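Local coordinates for adenosine monophosphate-protein transferase (Pyrobaculum aerophilum, PDB 2JB7), which binds adenosine monophosphate and may transfer AMP to other proteins, though its biological role is not established, at residues A[18-23]-A[83-88]. Numbering follows the deposited sequence.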
loop_
_atom_site.group_PDB
_atom_site.type_symbol
_atom_site.label_atom_id
_atom_site.label_comp_id
_atom_site.label_asym_id
_atom_site.label_seq_id
_atom_site.Cartn_x
_atom_site.Cartn_y
_atom_site.Cartn_z
ATOM N N VAL A 18 -20.438 -3.819 10.665
ATOM C CA VAL A 18 -19.464 -3.848 11.744
ATOM C C VAL A 18 -18.095 -4.279 11.198
ATOM O O VAL A 18 -18.035 -5.085 10.282
ATOM C CB VAL A 18 -19.923 -4.774 12.888
ATOM C CG1 VAL A 18 -19.767 -6.270 12.509
ATOM C CG2 VAL A 18 -19.177 -4.432 14.192
ATOM N N ILE A 19 -17.030 -3.688 11.747
ATOM C CA ILE A 19 -15.641 -4.106 11.489
ATOM C C ILE A 19 -15.022 -4.362 12.870
ATOM O O ILE A 19 -15.079 -3.502 13.766
ATOM C CB ILE A 19 -14.876 -3.045 10.682
ATOM C CG1 ILE A 19 -15.567 -2.818 9.326
ATOM C CG2 ILE A 19 -13.371 -3.457 10.467
ATOM C CD1 ILE A 19 -15.015 -1.558 8.622
ATOM N N ILE A 20 -14.449 -5.547 13.055
ATOM C CA ILE A 20 -13.809 -5.924 14.328
ATOM C C ILE A 20 -12.364 -6.331 14.027
ATOM O O ILE A 20 -12.116 -7.108 13.113
ATOM C CB ILE A 20 -14.543 -7.074 15.014
ATOM C CG1 ILE A 20 -16.036 -6.766 15.111
ATOM C CG2 ILE A 20 -13.949 -7.327 16.396
ATOM C CD1 ILE A 20 -16.904 -7.930 15.653
ATOM N N GLY A 21 -11.418 -5.813 14.790
ATOM C CA GLY A 21 -10.016 -6.156 14.597
ATOM C C GLY A 21 -9.198 -6.051 15.867
ATOM O O GLY A 21 -9.741 -5.941 16.956
ATOM N N GLN A 22 -7.891 -6.125 15.685
ATOM C CA GLN A 22 -6.938 -5.996 16.786
ATOM C C GLN A 22 -5.844 -5.032 16.361
ATOM O O GLN A 22 -5.380 -5.027 15.208
ATOM C CB GLN A 22 -6.350 -7.350 17.078
ATOM C CG GLN A 22 -5.598 -7.412 18.393
ATOM C CD GLN A 22 -5.003 -8.752 18.528
ATOM O OE1 GLN A 22 -5.713 -9.762 18.534
ATOM N NE2 GLN A 22 -3.699 -8.795 18.575
ATOM N N ALA A 23 -5.457 -4.189 17.318
ATOM C CA ALA A 23 -4.450 -3.175 17.095
ATOM C C ALA A 23 -3.534 -3.171 18.317
ATOM O O ALA A 23 -3.312 -4.253 18.933
ATOM C CB ALA A 23 -5.144 -1.830 16.894
ATOM N N VAL A 83 -8.492 -5.294 21.154
ATOM C CA VAL A 83 -9.561 -5.374 20.174
ATOM C C VAL A 83 -10.132 -3.981 19.892
ATOM O O VAL A 83 -10.264 -3.129 20.790
ATOM C CB VAL A 83 -10.632 -6.392 20.656
ATOM C CG1 VAL A 83 -11.942 -6.263 19.835
ATOM C CG2 VAL A 83 -10.012 -7.819 20.596
ATOM N N PHE A 84 -10.504 -3.732 18.623
ATOM C CA PHE A 84 -11.314 -2.573 18.270
ATOM C C PHE A 84 -12.585 -2.967 17.520
ATOM O O PHE A 84 -12.616 -4.018 16.850
ATOM C CB PHE A 84 -10.503 -1.550 17.456
ATOM C CG PHE A 84 -10.102 -2.002 16.088
ATOM C CD1 PHE A 84 -8.830 -2.510 15.869
ATOM C CD2 PHE A 84 -10.939 -1.829 15.002
ATOM C CE1 PHE A 84 -8.452 -2.924 14.539
ATOM C CE2 PHE A 84 -10.575 -2.230 13.735
ATOM C CZ PHE A 84 -9.336 -2.735 13.509
ATOM N N VAL A 85 -13.609 -2.121 17.658
ATOM C CA VAL A 85 -14.897 -2.295 17.027
ATOM C C VAL A 85 -15.327 -1.016 16.366
ATOM O O VAL A 85 -15.225 0.066 16.943
ATOM C CB VAL A 85 -15.974 -2.710 18.036
ATOM C CG1 VAL A 85 -17.346 -2.763 17.370
ATOM C CG2 VAL A 85 -15.562 -4.070 18.699
ATOM N N ILE A 86 -15.763 -1.155 15.130
ATOM C CA ILE A 86 -16.275 -0.051 14.318
ATOM C C ILE A 86 -17.655 -0.409 13.814
ATOM O O ILE A 86 -17.844 -1.467 13.253
ATOM C CB ILE A 86 -15.368 0.251 13.104
ATOM C CG1 ILE A 86 -13.983 0.683 13.568
ATOM C CG2 ILE A 86 -16.018 1.344 12.187
ATOM C CD1 ILE A 86 -12.973 0.689 12.417
ATOM N N TYR A 87 -18.625 0.462 14.085
ATOM C CA TYR A 87 -19.906 0.421 13.433
ATOM C C TYR A 87 -20.045 1.611 12.508
ATOM O O TYR A 87 -19.767 2.752 12.880
ATOM C CB TYR A 87 -21.063 0.454 14.461
ATOM C CG TYR A 87 -21.384 -0.860 15.159
ATOM C CD1 TYR A 87 -22.393 -1.704 14.691
ATOM C CD2 TYR A 87 -20.680 -1.267 16.264
ATOM C CE1 TYR A 87 -22.692 -2.880 15.359
ATOM C CE2 TYR A 87 -20.989 -2.433 16.938
ATOM C CZ TYR A 87 -21.974 -3.239 16.493
ATOM O OH TYR A 87 -22.262 -4.386 17.199
ATOM N N ILE A 88 -20.538 1.351 11.305
ATOM C CA ILE A 88 -20.690 2.394 10.302
ATOM C C ILE A 88 -22.071 2.396 9.632
ATOM O O ILE A 88 -22.659 1.345 9.356
ATOM C CB ILE A 88 -19.629 2.325 9.167
ATOM C CG1 ILE A 88 -19.523 0.929 8.535
ATOM C CG2 ILE A 88 -18.213 2.829 9.633
ATOM C CD1 ILE A 88 -18.578 0.862 7.377
#
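With its CG lodged between backbone N and carbonyl carbon (chi1 68°), Phe84 lays its ring across the neighbouring strand and over Gly21, while Tyr87, whose CG stands beside its own N (chi1 -79°), leans its ring over Val18. Gly21 CA approaches the Phe84 face off-centre, 3.8 Å from the ring centroid, in a CH-pi contact; the missing side chain of Gly21 lets the ring lie this close to the backbone. Around the same ring, Ala23 CB touches Phe84 CD1 at 3.9 Å, and Ile19 CG2 lies near Phe84 CE2. Were Phe84 cut back to an alanine, Gly21 would probably lose its aromatic cover and a gap would be likely to open toward Leu32 of helix 28-37. On the opposite sheet face, Val18 CG2 sits almost centrally over the Tyr87 ring, 3.8 Å from its centroid and 11° off the normal, and also meets Val85 CG1. The Tyr87 hydroxyl is hydrogen-bonded to Pro11 O.

Two antiparallel hydrogen-bonded pairs fix the register. Ile19 and Ile86 exchange bonds of 2.8 Å from each N to the partner's O, and their CB atoms pack on the same face as Phe84. Gly21 N reaches Phe84 O at 3.0 Å, and Phe84 N returns a bond of 2.9 Å to Gly21 O.

Helix 28-37 packs on the Phe84 and Ile86 face, helix 65-78 against Val85 and Tyr87. Strand 17-22, bonded through Ile20 and Gln22 to strand 108-113 on its other side, and strand 83-89 are inner neighbours of a five-stranded antiparallel sheet at the buried centre of this chain, consistent with a core element of the adenosine-specific kinase family.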